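Local coordinates for 450aa long hypothetical fmu protein (Pyrococcus horikoshii, PDB 2YXL) that probably methylates cytosines of RNA at carbon 5 with S-adenosyl-L-methionine as methyl donor, at residues Gly226-Phe230 and Asp231-Ala235; Ser31-Ala34 and Lys35-Ala38; Ala93-Ala97 and Leu98-Pro102; Glu172-Asp175 and Phe176-Val180; Thr389-Phe393 and Lys394-Glu398. All coordinates share one frame; numbering follows the deposited sequence.

Interaction 1 of 5, residues Gly226-Phe230 and Asp231-Ala235; sequences GPYNF and DTSSA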
loop_
_atom_site.group_PDB
_atom_site.type_symbol
_atom_site.label_atom_id
_atom_site.label_comp_id
_atom_site.label_asym_id
_atom_site.label_seq_id
_atom_site.Cartn_x
_atom_site.Cartn_y
_atom_site.Cartn_z
ATOM N N GLY A 226 9.100 -13.172 1.269
ATOM C CA GLY A 226 9.406 -12.996 -0.149
ATOM C C GLY A 226 10.817 -13.435 -0.514
ATOM O O GLY A 226 11.613 -13.755 0.371
ATOM N N PRO A 227 11.140 -13.456 -1.824
ATOM C CA PRO A 227 10.241 -13.100 -2.921
ATOM C C PRO A 227 9.305 -14.242 -3.318
ATOM O O PRO A 227 9.674 -15.414 -3.223
ATOM C CB PRO A 227 11.201 -12.771 -4.062
ATOM C CG PRO A 227 12.404 -13.604 -3.795
ATOM C CD PRO A 227 12.477 -13.843 -2.310
ATOM N N TYR A 228 8.100 -13.886 -3.752
ATOM C CA TYR A 228 7.100 -14.865 -4.155
ATOM C C TYR A 228 6.406 -14.439 -5.444
ATOM O O TYR A 228 5.777 -13.379 -5.504
ATOM C CB TYR A 228 6.077 -15.066 -3.037
ATOM C CG TYR A 228 5.088 -16.180 -3.289
ATOM C CD1 TYR A 228 5.439 -17.510 -3.065
ATOM C CD2 TYR A 228 3.795 -15.903 -3.738
ATOM C CE1 TYR A 228 4.535 -18.540 -3.290
ATOM C CE2 TYR A 228 2.882 -16.926 -3.965
ATOM C CZ TYR A 228 3.258 -18.242 -3.737
ATOM O OH TYR A 228 2.364 -19.264 -3.955
ATOM N N ASN A 229 6.528 -15.278 -6.469
ATOM C CA ASN A 229 5.922 -15.011 -7.767
ATOM C C ASN A 229 4.458 -15.451 -7.808
ATOM O O ASN A 229 4.156 -16.646 -7.759
ATOM C CB ASN A 229 6.732 -15.691 -8.877
ATOM C CG ASN A 229 6.409 -15.153 -10.264
ATOM O OD1 ASN A 229 6.992 -15.590 -11.256
ATOM N ND2 ASN A 229 5.482 -14.203 -10.340
ATOM N N PHE A 230 3.561 -14.472 -7.901
ATOM C CA PHE A 230 2.118 -14.721 -7.887
ATOM C C PHE A 230 1.549 -15.202 -9.225
ATOM O O PHE A 230 0.574 -15.956 -9.244
ATOM C CB PHE A 230 1.357 -13.479 -7.409
ATOM C CG PHE A 230 1.441 -13.248 -5.923
ATOM C CD1 PHE A 230 2.303 -12.285 -5.403
ATOM C CD2 PHE A 230 0.654 -13.987 -5.042
ATOM C CE1 PHE A 230 2.382 -12.064 -4.024
ATOM C CE2 PHE A 230 0.729 -13.776 -3.665
ATOM C CZ PHE A 230 1.596 -12.814 -3.155
ATOM N N ASP A 231 2.148 -14.768 -10.334
ATOM C CA ASP A 231 1.664 -15.161 -11.667
ATOM C C ASP A 231 2.193 -16.519 -12.154
ATOM O O ASP A 231 1.940 -16.917 -13.295
ATOM C CB ASP A 231 1.888 -14.053 -12.717
ATOM C CG ASP A 231 3.278 -13.439 -12.652
ATOM O OD1 ASP A 231 3.602 -12.793 -11.634
ATOM O OD2 ASP A 231 4.038 -13.580 -13.633
ATOM N N THR A 232 2.918 -17.221 -11.285
ATOM C CA THR A 232 3.324 -18.608 -11.536
ATOM C C THR A 232 2.864 -19.518 -10.394
ATOM O O THR A 232 3.057 -20.736 -10.440
ATOM C CB THR A 232 4.854 -18.754 -11.728
ATOM O OG1 THR A 232 5.537 -18.217 -10.588
ATOM C CG2 THR A 232 5.323 -18.043 -12.992
ATOM N N SER A 233 2.255 -18.914 -9.376
ATOM C CA SER A 233 1.746 -19.637 -8.214
ATOM C C SER A 233 0.466 -20.401 -8.535
ATOM O O SER A 233 -0.479 -19.839 -9.098
ATOM C CB SER A 233 1.494 -18.670 -7.056
ATOM O OG SER A 233 0.688 -19.269 -6.055
ATOM N N SER A 234 0.444 -21.681 -8.167
ATOM C CA SER A 234 -0.736 -22.523 -8.344
ATOM C C SER A 234 -1.875 -22.057 -7.444
ATOM O O SER A 234 -3.026 -21.991 -7.876
ATOM C CB SER A 234 -0.404 -23.991 -8.061
ATOM O OG SER A 234 0.511 -24.503 -9.014
ATOM N N ALA A 235 -1.536 -21.721 -6.201
ATOM C CA ALA A 235 -2.510 -21.268 -5.210
ATOM C C ALA A 235 -3.223 -19.981 -5.623
ATOM O O ALA A 235 -4.425 -19.836 -5.397
ATOM C CB ALA A 235 -1.844 -21.093 -3.853
#

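Interaction 2 of 5, residues Ser31-Ala34 and Lys35-Ala38; sequences SQYA and KREA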
loop_
_atom_site.group_PDB
_atom_site.type_symbol
_atom_site.label_atom_id
_atom_site.label_comp_id
_atom_site.label_asym_id
_atom_site.label_seq_id
_atom_site.Cartn_x
_atom_site.Cartn_y
_atom_site.Cartn_z
ATOM N N SER A 31 3.505 0.244 -6.219
ATOM C CA SER A 31 4.781 0.072 -6.926
ATOM C C SER A 31 5.285 -1.377 -7.044
ATOM O O SER A 31 6.175 -1.662 -7.848
ATOM C CB SER A 31 5.860 0.963 -6.303
ATOM O OG SER A 31 6.069 0.635 -4.938
ATOM N N GLN A 32 4.718 -2.276 -6.243
ATOM C CA GLN A 32 5.024 -3.708 -6.321
ATOM C C GLN A 32 4.756 -4.273 -7.716
ATOM O O GLN A 32 5.543 -5.071 -8.227
ATOM C CB GLN A 32 4.219 -4.494 -5.279
ATOM C CG GLN A 32 4.766 -4.421 -3.855
ATOM C CD GLN A 32 4.234 -3.241 -3.034
ATOM O OE1 GLN A 32 4.566 -3.103 -1.852
ATOM N NE2 GLN A 32 3.409 -2.394 -3.650
ATOM N N TYR A 33 3.642 -3.853 -8.319
ATOM C CA TYR A 33 3.277 -4.243 -9.685
ATOM C C TYR A 33 4.336 -3.795 -10.693
ATOM O O TYR A 33 4.608 -4.493 -11.673
ATOM C CB TYR A 33 1.917 -3.652 -10.073
ATOM C CG TYR A 33 0.714 -4.358 -9.483
ATOM C CD1 TYR A 33 -0.021 -5.271 -10.241
ATOM C CD2 TYR A 33 0.299 -4.102 -8.175
ATOM C CE1 TYR A 33 -1.134 -5.922 -9.707
ATOM C CE2 TYR A 33 -0.812 -4.746 -7.630
ATOM C CZ TYR A 33 -1.522 -5.655 -8.400
ATOM O OH TYR A 33 -2.622 -6.294 -7.867
ATOM N N ALA A 34 4.924 -2.630 -10.443
ATOM C CA ALA A 34 5.986 -2.092 -11.287
ATOM C C ALA A 34 7.277 -2.893 -11.133
ATOM O O ALA A 34 7.956 -3.183 -12.122
ATOM C CB ALA A 34 6.223 -0.626 -10.965
ATOM N N LYS A 35 7.601 -3.246 -9.891
ATOM C CA LYS A 35 8.776 -4.055 -9.597
ATOM C C LYS A 35 8.657 -5.421 -10.260
ATOM O O LYS A 35 9.596 -5.879 -10.905
ATOM C CB LYS A 35 8.977 -4.201 -8.088
ATOM C CG LYS A 35 10.298 -4.859 -7.695
ATOM C CD LYS A 35 10.445 -4.993 -6.182
ATOM C CE LYS A 35 9.608 -6.137 -5.617
ATOM N NZ LYS A 35 10.131 -7.477 -6.013
ATOM N N ARG A 36 7.493 -6.054 -10.111
ATOM C CA ARG A 36 7.220 -7.350 -10.734
ATOM C C ARG A 36 7.385 -7.273 -12.250
ATOM O O ARG A 36 8.090 -8.089 -12.843
ATOM C CB ARG A 36 5.808 -7.843 -10.385
ATOM C CG ARG A 36 5.496 -9.263 -10.874
ATOM C CD ARG A 36 4.035 -9.421 -11.318
ATOM N NE ARG A 36 3.793 -8.866 -12.654
ATOM C CZ ARG A 36 3.218 -7.688 -12.899
ATOM N NH1 ARG A 36 2.798 -6.918 -11.901
ATOM N NH2 ARG A 36 3.052 -7.279 -14.152
ATOM N N GLU A 37 6.737 -6.282 -12.860
ATOM C CA GLU A 37 6.778 -6.075 -14.308
ATOM C C GLU A 37 8.209 -5.921 -14.832
ATOM O O GLU A 37 8.588 -6.578 -15.804
ATOM C CB GLU A 37 5.909 -4.866 -14.696
ATOM C CG GLU A 37 6.196 -4.245 -16.067
ATOM C CD GLU A 37 5.393 -4.855 -17.204
ATOM O OE1 GLU A 37 4.972 -4.086 -18.096
ATOM O OE2 GLU A 37 5.183 -6.088 -17.219
ATOM N N ALA A 38 8.992 -5.069 -14.171
ATOM C CA ALA A 38 10.361 -4.768 -14.595
ATOM C C ALA A 38 11.295 -5.965 -14.449
ATOM O O ALA A 38 12.163 -6.193 -15.297
ATOM C CB ALA A 38 10.907 -3.577 -13.824
#

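Interaction 3 of 5, residues Ala93-Ala97 and Leu98-Pro102; sequences AVDIA and LFHDP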
loop_
_atom_site.group_PDB
_atom_site.type_symbol
_atom_site.label_atom_id
_atom_site.label_comp_id
_atom_site.label_asym_id
_atom_site.label_seq_id
_atom_site.Cartn_x
_atom_site.Cartn_y
_atom_site.Cartn_z
ATOM N N ALA A 93 21.498 5.534 -8.970
ATOM C CA ALA A 93 22.935 5.780 -8.826
ATOM C C ALA A 93 23.295 6.428 -7.489
ATOM O O ALA A 93 24.268 6.028 -6.849
ATOM C CB ALA A 93 23.461 6.615 -9.991
ATOM N N VAL A 94 22.512 7.422 -7.075
ATOM C CA VAL A 94 22.738 8.118 -5.805
ATOM C C VAL A 94 22.557 7.168 -4.618
ATOM O O VAL A 94 23.358 7.177 -3.682
ATOM C CB VAL A 94 21.835 9.379 -5.665
ATOM C CG1 VAL A 94 21.834 9.911 -4.229
ATOM C CG2 VAL A 94 22.286 10.469 -6.640
ATOM N N ASP A 95 21.520 6.337 -4.677
ATOM C CA ASP A 95 21.258 5.357 -3.625
ATOM C C ASP A 95 22.363 4.304 -3.523
ATOM O O ASP A 95 22.782 3.933 -2.421
ATOM C CB ASP A 95 19.914 4.672 -3.861
ATOM C CG ASP A 95 19.483 3.824 -2.690
ATOM O OD1 ASP A 95 19.430 2.585 -2.840
ATOM O OD2 ASP A 95 19.209 4.395 -1.615
ATOM N N ILE A 96 22.827 3.827 -4.675
ATOM C CA ILE A 96 23.879 2.818 -4.720
ATOM C C ILE A 96 25.207 3.395 -4.219
ATOM O O ILE A 96 25.906 2.754 -3.431
ATOM C CB ILE A 96 23.988 2.160 -6.123
ATOM C CG1 ILE A 96 22.865 1.130 -6.294
ATOM C CG2 ILE A 96 25.337 1.488 -6.313
ATOM C CD1 ILE A 96 22.700 0.588 -7.702
ATOM N N ALA A 97 25.525 4.615 -4.650
ATOM C CA ALA A 97 26.770 5.282 -4.262
ATOM C C ALA A 97 26.821 5.658 -2.780
ATOM O O ALA A 97 27.864 5.522 -2.142
ATOM C CB ALA A 97 27.018 6.510 -5.128
ATOM N N LEU A 98 25.701 6.126 -2.237
ATOM C CA LEU A 98 25.663 6.591 -0.851
ATOM C C LEU A 98 25.513 5.476 0.175
ATOM O O LEU A 98 26.048 5.579 1.278
ATOM C CB LEU A 98 24.544 7.618 -0.639
ATOM C CG LEU A 98 24.622 9.007 -1.281
ATOM C CD1 LEU A 98 23.492 9.875 -0.736
ATOM C CD2 LEU A 98 25.973 9.679 -1.056
ATOM N N PHE A 99 24.791 4.417 -0.181
ATOM C CA PHE A 99 24.355 3.443 0.821
ATOM C C PHE A 99 24.834 2.000 0.647
ATOM O O PHE A 99 24.977 1.282 1.631
ATOM C CB PHE A 99 22.826 3.469 0.952
ATOM C CG PHE A 99 22.269 4.820 1.309
ATOM C CD1 PHE A 99 22.451 5.351 2.584
ATOM C CD2 PHE A 99 21.557 5.560 0.371
ATOM C CE1 PHE A 99 21.939 6.602 2.916
ATOM C CE2 PHE A 99 21.039 6.810 0.692
ATOM C CZ PHE A 99 21.231 7.333 1.966
ATOM N N HIS A 100 25.087 1.576 -0.587
ATOM C CA HIS A 100 25.279 0.149 -0.854
ATOM C C HIS A 100 26.687 -0.284 -1.255
ATOM O O HIS A 100 26.893 -1.447 -1.605
ATOM C CB HIS A 100 24.234 -0.353 -1.855
ATOM C CG HIS A 100 22.826 -0.060 -1.443
ATOM N ND1 HIS A 100 22.251 -0.611 -0.318
ATOM C CD2 HIS A 100 21.883 0.738 -1.998
ATOM C CE1 HIS A 100 21.013 -0.167 -0.200
ATOM N NE2 HIS A 100 20.764 0.650 -1.208
ATOM N N ASP A 101 27.642 0.645 -1.200
ATOM C CA ASP A 101 29.064 0.350 -1.442
ATOM C C ASP A 101 29.299 -0.643 -2.600
ATOM O O ASP A 101 29.694 -1.796 -2.366
ATOM C CB ASP A 101 29.733 -0.147 -0.145
ATOM C CG ASP A 101 31.254 -0.192 -0.239
ATOM O OD1 ASP A 101 31.825 0.365 -1.205
ATOM O OD2 ASP A 101 31.886 -0.789 0.660
ATOM N N PRO A 102 29.066 -0.195 -3.848
ATOM C CA PRO A 102 29.164 -1.067 -5.023
ATOM C C PRO A 102 30.593 -1.483 -5.352
ATOM O O PRO A 102 31.537 -0.750 -5.046
ATOM C CB PRO A 102 28.625 -0.185 -6.151
ATOM C CG PRO A 102 28.912 1.206 -5.706
ATOM C CD PRO A 102 28.705 1.186 -4.224
#

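Interaction 4 of 5, residues Glu172-Asp175 and Phe176-Val180; sequences ETED and FFRSV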
loop_
_atom_site.group_PDB
_atom_site.type_symbol
_atom_site.label_atom_id
_atom_site.label_comp_id
_atom_site.label_asym_id
_atom_site.label_seq_id
_atom_site.Cartn_x
_atom_site.Cartn_y
_atom_site.Cartn_z
ATOM N N GLU A 172 5.861 7.751 21.163
ATOM C CA GLU A 172 5.899 6.582 20.281
ATOM C C GLU A 172 6.320 6.896 18.843
ATOM O O GLU A 172 6.422 5.988 18.015
ATOM C CB GLU A 172 4.544 5.862 20.296
ATOM C CG GLU A 172 4.221 5.176 21.621
ATOM C CD GLU A 172 2.869 4.475 21.627
ATOM O OE1 GLU A 172 2.327 4.173 20.542
ATOM O OE2 GLU A 172 2.349 4.217 22.732
ATOM N N THR A 173 6.576 8.174 18.554
ATOM C CA THR A 173 6.931 8.625 17.201
ATOM C C THR A 173 8.161 7.910 16.634
ATOM O O THR A 173 8.151 7.478 15.480
ATOM C CB THR A 173 7.131 10.164 17.145
ATOM O OG1 THR A 173 5.965 10.815 17.659
ATOM C CG2 THR A 173 7.370 10.642 15.717
ATOM N N GLU A 174 9.209 7.786 17.447
ATOM C CA GLU A 174 10.441 7.114 17.030
ATOM C C GLU A 174 10.198 5.641 16.684
ATOM O O GLU A 174 10.680 5.155 15.661
ATOM C CB GLU A 174 11.527 7.252 18.104
ATOM C CG GLU A 174 12.910 6.771 17.666
ATOM C CD GLU A 174 14.015 7.102 18.661
ATOM O OE1 GLU A 174 15.156 7.340 18.211
ATOM O OE2 GLU A 174 13.756 7.126 19.884
ATOM N N ASP A 175 9.440 4.948 17.532
ATOM C CA ASP A 175 9.104 3.540 17.311
ATOM C C ASP A 175 8.266 3.329 16.050
ATOM O O ASP A 175 8.469 2.348 15.323
ATOM C CB ASP A 175 8.390 2.951 18.531
ATOM C CG ASP A 175 9.332 2.691 19.694
ATOM O OD1 ASP A 175 10.494 2.293 19.453
ATOM O OD2 ASP A 175 8.905 2.873 20.854
ATOM N N PHE A 176 7.338 4.254 15.798
ATOM C CA PHE A 176 6.513 4.227 14.590
ATOM C C PHE A 176 7.374 4.254 13.336
ATOM O O PHE A 176 7.205 3.422 12.441
ATOM C CB PHE A 176 5.524 5.397 14.571
ATOM C CG PHE A 176 4.805 5.563 13.257
ATOM C CD1 PHE A 176 5.254 6.484 12.313
ATOM C CD2 PHE A 176 3.684 4.791 12.957
ATOM C CE1 PHE A 176 4.597 6.637 11.095
ATOM C CE2 PHE A 176 3.020 4.937 11.740
ATOM C CZ PHE A 176 3.479 5.864 10.807
ATOM N N PHE A 177 8.294 5.214 13.275
ATOM C CA PHE A 177 9.171 5.338 12.116
ATOM C C PHE A 177 10.154 4.179 12.004
ATOM O O PHE A 177 10.483 3.761 10.901
ATOM C CB PHE A 177 9.867 6.703 12.072
ATOM C CG PHE A 177 8.967 7.817 11.616
ATOM C CD1 PHE A 177 8.492 8.762 12.519
ATOM C CD2 PHE A 177 8.566 7.903 10.286
ATOM C CE1 PHE A 177 7.647 9.788 12.102
ATOM C CE2 PHE A 177 7.717 8.920 9.863
ATOM C CZ PHE A 177 7.260 9.868 10.773
ATOM N N ARG A 178 10.593 3.644 13.140
ATOM C CA ARG A 178 11.383 2.413 13.144
ATOM C C ARG A 178 10.634 1.254 12.483
ATOM O O ARG A 178 11.181 0.586 11.606
ATOM C CB ARG A 178 11.839 2.041 14.558
ATOM C CG ARG A 178 13.177 2.660 14.941
ATOM C CD ARG A 178 13.824 1.930 16.107
ATOM N NE ARG A 178 13.234 2.311 17.390
ATOM C CZ ARG A 178 13.777 3.179 18.243
ATOM N NH1 ARG A 178 14.937 3.766 17.961
ATOM N NH2 ARG A 178 13.159 3.459 19.386
ATOM N N SER A 179 9.380 1.043 12.883
ATOM C CA SER A 179 8.559 -0.030 12.315
ATOM C C SER A 179 8.239 0.126 10.822
ATOM O O SER A 179 8.100 -0.873 10.119
ATOM C CB SER A 179 7.269 -0.218 13.111
ATOM O OG SER A 179 6.412 0.902 12.974
ATOM N N VAL A 180 8.117 1.364 10.340
ATOM C CA VAL A 180 7.894 1.596 8.904
ATOM C C VAL A 180 9.205 1.707 8.113
ATOM O O VAL A 180 9.190 1.832 6.887
ATOM C CB VAL A 180 6.942 2.806 8.605
ATOM C CG1 VAL A 180 5.560 2.578 9.209
ATOM C CG2 VAL A 180 7.541 4.130 9.076
#

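Interaction 5 of 5, residues Thr389-Phe393 and Lys394-Glu398; sequences TCSIF and KEENE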
loop_
_atom_site.group_PDB
_atom_site.type_symbol
_atom_site.label_atom_id
_atom_site.label_comp_id
_atom_site.label_asym_id
_atom_site.label_seq_id
_atom_site.Cartn_x
_atom_site.Cartn_y
_atom_site.Cartn_z
ATOM N N THR A 389 -10.353 3.458 7.238
ATOM C CA THR A 389 -9.299 3.975 6.376
ATOM C C THR A 389 -7.992 3.280 6.750
ATOM O O THR A 389 -7.868 2.707 7.839
ATOM C CB THR A 389 -9.090 5.502 6.537
ATOM O OG1 THR A 389 -8.423 5.768 7.779
ATOM C CG2 THR A 389 -10.418 6.266 6.480
ATOM N N CYS A 390 -7.020 3.326 5.846
ATOM C CA CYS A 390 -5.660 2.936 6.193
ATOM C C CYS A 390 -4.814 4.198 6.356
ATOM O O CYS A 390 -3.706 4.303 5.836
ATOM C CB CYS A 390 -5.075 1.970 5.165
ATOM S SG CYS A 390 -5.276 2.507 3.473
ATOM N N SER A 391 -5.375 5.157 7.087
ATOM C CA SER A 391 -4.716 6.419 7.391
ATOM C C SER A 391 -4.550 6.552 8.900
ATOM O O SER A 391 -5.351 6.019 9.667
ATOM C CB SER A 391 -5.534 7.590 6.845
ATOM O OG SER A 391 -5.049 8.827 7.339
ATOM N N ILE A 392 -3.512 7.269 9.319
ATOM C CA ILE A 392 -3.254 7.478 10.743
ATOM C C ILE A 392 -3.712 8.853 11.228
ATOM O O ILE A 392 -3.656 9.141 12.426
ATOM C CB ILE A 392 -1.763 7.271 11.098
ATOM C CG1 ILE A 392 -0.871 8.177 10.244
ATOM C CG2 ILE A 392 -1.384 5.790 10.955
ATOM C CD1 ILE A 392 0.463 8.522 10.880
ATOM N N PHE A 393 -4.169 9.690 10.299
ATOM C CA PHE A 393 -4.556 11.060 10.617
ATOM C C PHE A 393 -5.939 11.142 11.251
ATOM O O PHE A 393 -6.888 10.509 10.781
ATOM C CB PHE A 393 -4.505 11.943 9.366
ATOM C CG PHE A 393 -3.147 12.014 8.720
ATOM C CD1 PHE A 393 -3.002 11.765 7.357
ATOM C CD2 PHE A 393 -2.015 12.332 9.467
ATOM C CE1 PHE A 393 -1.751 11.837 6.742
ATOM C CE2 PHE A 393 -0.758 12.402 8.862
ATOM C CZ PHE A 393 -0.629 12.155 7.496
ATOM N N LYS A 394 -6.042 11.932 12.316
ATOM C CA LYS A 394 -7.313 12.153 13.005
ATOM C C LYS A 394 -8.351 12.798 12.089
ATOM O O LYS A 394 -9.538 12.494 12.194
ATOM C CB LYS A 394 -7.113 13.008 14.260
ATOM C CG LYS A 394 -6.420 12.283 15.406
ATOM C CD LYS A 394 -5.985 13.253 16.492
ATOM C CE LYS A 394 -5.127 12.558 17.537
ATOM N NZ LYS A 394 -4.543 13.524 18.512
ATOM N N GLU A 395 -7.890 13.671 11.191
ATOM C CA GLU A 395 -8.756 14.376 10.235
ATOM C C GLU A 395 -9.605 13.454 9.362
ATOM O O GLU A 395 -10.733 13.797 9.008
ATOM C CB GLU A 395 -7.929 15.303 9.339
ATOM C CG GLU A 395 -7.799 16.737 9.850
ATOM C CD GLU A 395 -6.953 16.865 11.111
ATOM O OE1 GLU A 395 -7.122 17.873 11.828
ATOM O OE2 GLU A 395 -6.120 15.970 11.386
ATOM N N GLU A 396 -9.055 12.293 9.020
ATOM C CA GLU A 396 -9.746 11.323 8.180
ATOM C C GLU A 396 -10.528 10.312 9.007
ATOM O O GLU A 396 -11.367 9.580 8.479
ATOM C CB GLU A 396 -8.738 10.587 7.305
ATOM C CG GLU A 396 -8.210 11.400 6.147
ATOM C CD GLU A 396 -7.002 10.755 5.511
ATOM O OE1 GLU A 396 -7.181 9.998 4.536
ATOM O OE2 GLU A 396 -5.874 10.990 5.996
ATOM N N ASN A 397 -10.251 10.287 10.308
ATOM C CA ASN A 397 -10.749 9.243 11.190
ATOM C C ASN A 397 -11.696 9.739 12.283
ATOM O O ASN A 397 -12.902 9.859 12.048
ATOM C CB ASN A 397 -9.571 8.466 11.788
ATOM C CG ASN A 397 -8.723 7.776 10.730
ATOM O OD1 ASN A 397 -7.508 7.661 10.876
ATOM N ND2 ASN A 397 -9.361 7.312 9.662
ATOM N N GLU A 398 -11.149 10.023 13.466
ATOM C CA GLU A 398 -11.946 10.426 14.633
ATOM C C GLU A 398 -12.748 11.706 14.394
ATOM O O GLU A 398 -13.875 11.839 14.877
ATOM C CB GLU A 398 -11.061 10.579 15.877
ATOM C CG GLU A 398 -10.606 9.256 16.503
ATOM C CD GLU A 398 -9.312 8.708 15.908
ATOM O OE1 GLU A 398 -8.767 7.736 16.472
ATOM O OE2 GLU A 398 -8.831 9.240 14.886
#

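Interaction 1 of 5, residues Gly226-Phe230 and Asp231-Ala235
Tyr228 sends its phenol across the start of the turn to Ser233: OH and Ser233 OG are 2.7 Å apart in a hydrogen bond whose direction either hydroxyl could set. The ring reaches there because CG stands trans to the backbone N (chi1 -173°), and its CE2 and CZ also meet Ser233 CB. Asn229 comes next and turns its amide the other way, to Asp231. ND2 gives a weak, bent bond to Asp231 OD1 (2.7 Å), with the amide and carboxylate planes 73° apart, while the side chain crosses that of Thr232 at about a right angle, Asn229 OD1 3.4 Å from Thr232 CG2. Phe230 acts through its carbonyl: O takes a weak bond from Ser233 N at 3.4 Å, closing the chain into a turn. Its ring lies with one face over Tyr228 CD2. Ser233 is the N-cap of helix 234-237, its OG capping Phe236 N. Around this turn, the Phe230 ring packs on strands 186-191 and 241-243 of the antiparallel sheet, and Tyr228 rests on Leu205 of helix 198-207.

Interaction 2 of 5, residues Ser31-Ala34 and Lys35-Ala38
Arg36 N gives a 2.9 Å hydrogen bond to Gln32 O, nearly straight at 168°. It belongs to a run of i to i+4 bonds in the first turns of helix 32-41, where Lys35 N reaches Ser31 O, Glu37 N reaches Tyr33 O and Ala38 N reaches Ala34 O. The guanidinium of Arg36 folds back over this turn. CG is trans to the backbone N (chi1 -174°), and bends at chi2 and chi3 bring NH1 to 3.0 Å from Tyr33 O, at an angle too poor for a hydrogen bond. NH1 also lies 3.7 Å from Tyr33 CD1, the ring and guanidinium planes being 78° apart. Arg36 NH2 makes a long salt bridge of 3.9 Å with Glu37 OE2, and the side chain also touches Asp231. Replacing Arg36 by an alanine would probably deprive Glu37 of its distant positive partner and the Tyr33 carbonyl and ring of the guanidinium beside them. The other polar ends leave the turn: Ser31 OG bonds Glu351, Gln32 bonds Asn349 and Tyr58, and Lys35 NZ bonds Thr54. Ala34 and Ala38 are buried against helix 12-24. The Tyr33 side chain lies about 6 Å from that of Pro270, placing this helix start near the predicted S-adenosyl-L-methionine site. Lys35 CB, before its chain turns off toward Thr54, rests 3.5 Å from Gln32 O.

Interaction 3 of 5, residues Ala93-Ala97 and Leu98-Pro102
A helix C-terminus is closed here by side chains as well as backbone: the last turn of helix 84-99 and the residues that leave it, within the helical N-terminal part of the chain. Leu98 N bonds Val94 O (2.9 Å) and Phe99 N bonds Asp95 O. The last such bond, from His100 N to Ile96 O, is longer at 3.2 Å and comes in from above the carbonyl plane. The Asp95 carboxylate meets two of the last residues, His100 and Phe99. With CG trans to its backbone N (chi1 -170°), it reaches up the helix, where OD1 accepts a weak bond from His100 NE2 (2.9 Å) at the edge of the imidazole, and OD2 lies 3.3 Å from Phe99 CD2. Phe99 CB sits over the centre of one face of the His100 ring. Asp59 of helix 47-75 brings a second carboxylate close to Asp95 OD2; two acids so near would probably raise the proton affinity of one of them or favour a protonated His100. Apolar contacts complete the end: Val94 CG1 lies beside Leu98 CD1 (3.9 Å), and Ile96 CG2 meets Pro102 CG (3.6 Å). Phe99 also makes a cation-pi contact with Lys63. His100 is the first residue to leave helical geometry, Asp101 with its positive phi (40°) turns the chain, and Pro102 folds back on Ile96: a helix C-terminus and a short helix-helix connection into helix 104-121.

Interaction 4 of 5, residues Glu172-Asp175 and Phe176-Val180
A salt-bridge network of Glu174, Asp175 and Arg178 runs along the outer side of helix 173-181. Arg178 NH2 gives a nearly straight bond to Asp175 OD1 (2.9 Å, 162°); the acceptor lies in the guanidinium plane but is met from above its own carboxylate plane. Arg178 NE adds a weak second bond to the same oxygen at 3.4 Å, so two N-H groups along one guanidinium edge converge on OD1. Glu174 meets another aspect of the group: its CG rests over one guanidinium face, and OE1 forms a looser salt bridge with Arg178 NH1 at 3.6 Å. Glu174 reaches there because CG is trans to its backbone N (chi1 -171°) and the chain beyond is extended. On the buried side Thr173 CG2 sits at the edge of the Phe177 ring, 3.7 Å from CE1, and Phe176 CD1 lies over the centre of one face of that ring. Phe176 O is gripped twice, by Val180 N and by Ser179 OG at 2.7 Å. Thr173 OG1 bonds Gly170 O. Thr173 and both phenylalanines pack on helix 159-169, and Asp175, Phe176 and Ser179 touch His434 of helix 433-436, which hydrogen-bonds Glu172 OE1, an oxygen that also pairs with Arg435.

Interaction 5 of 5, residues Thr389-Phe393 and Lys394-Glu398
The loop that follows strand 383-389 carries Cys390, the predicted nucleophile, and is folded by two successive ST turns. Thr389 OG1 accepts from Ser391 N at 3.2 Å, and Ser391 OG accepts from Phe393 N at 3.2 Å with a nearly straight angle of 163°. Ser391 OG in turn donates a hydrogen bond to Glu396 OE2 (2.7 Å), which it meets from above the carboxylate plane. The hydroxyl gets there with OG trans to the backbone N (chi1 169°), and it also bonds Thr341 and Ser343 outside the loop. Glu396 lies beside Phe393 and points the same way: OE2 is in the ring plane at its edge, 3.3 Å from Phe393 CD1. The same OE2 bonds Thr341 and OE1 bonds Gln368, so both oxygens of the buried carboxylate are held. A weak backbone bond from Glu396 N to Phe393 O (3.3 Å) closes the turn. A leucine in place of Glu396 would probably deprive Ser391 and Thr341 of OE2 and Gln368 of OE1, setting an apolar chain among these polar groups. Asn397 lies at the N-cap position ahead of helix 398-407. The Thr389 side chain sits about 8 Å from bound sinefungin, and the whole is consistent with the Thr-Cys-Ser loop of RsmB/NOP cytosine-5 methyltransferases.

In the fold
Interaction 5 is the buried one, its serine hydroxyl and carboxylate held by hydrogen bonds beside the predicted nucleophile in the methyltransferase domain. Interaction 1 is a surface turn of the ferredoxin-like region, lying on the other side of the chain's centre, about 33 Å away between centres. Interactions 2, 3 and 4 are partly buried helical turns: the helix start at 31-38 and the helix end at 93-102 both face helix 47-75, whereas 172-180 joins its ion pairs outside to aromatic packing inside. Two pairs touch: Asp231 OD1 of interaction 1 lies 3.4 Å from Arg36 CD of interaction 2, and Phe176 CZ of interaction 4 lies 4.0 Å from Ile392 CD1 of interaction 5.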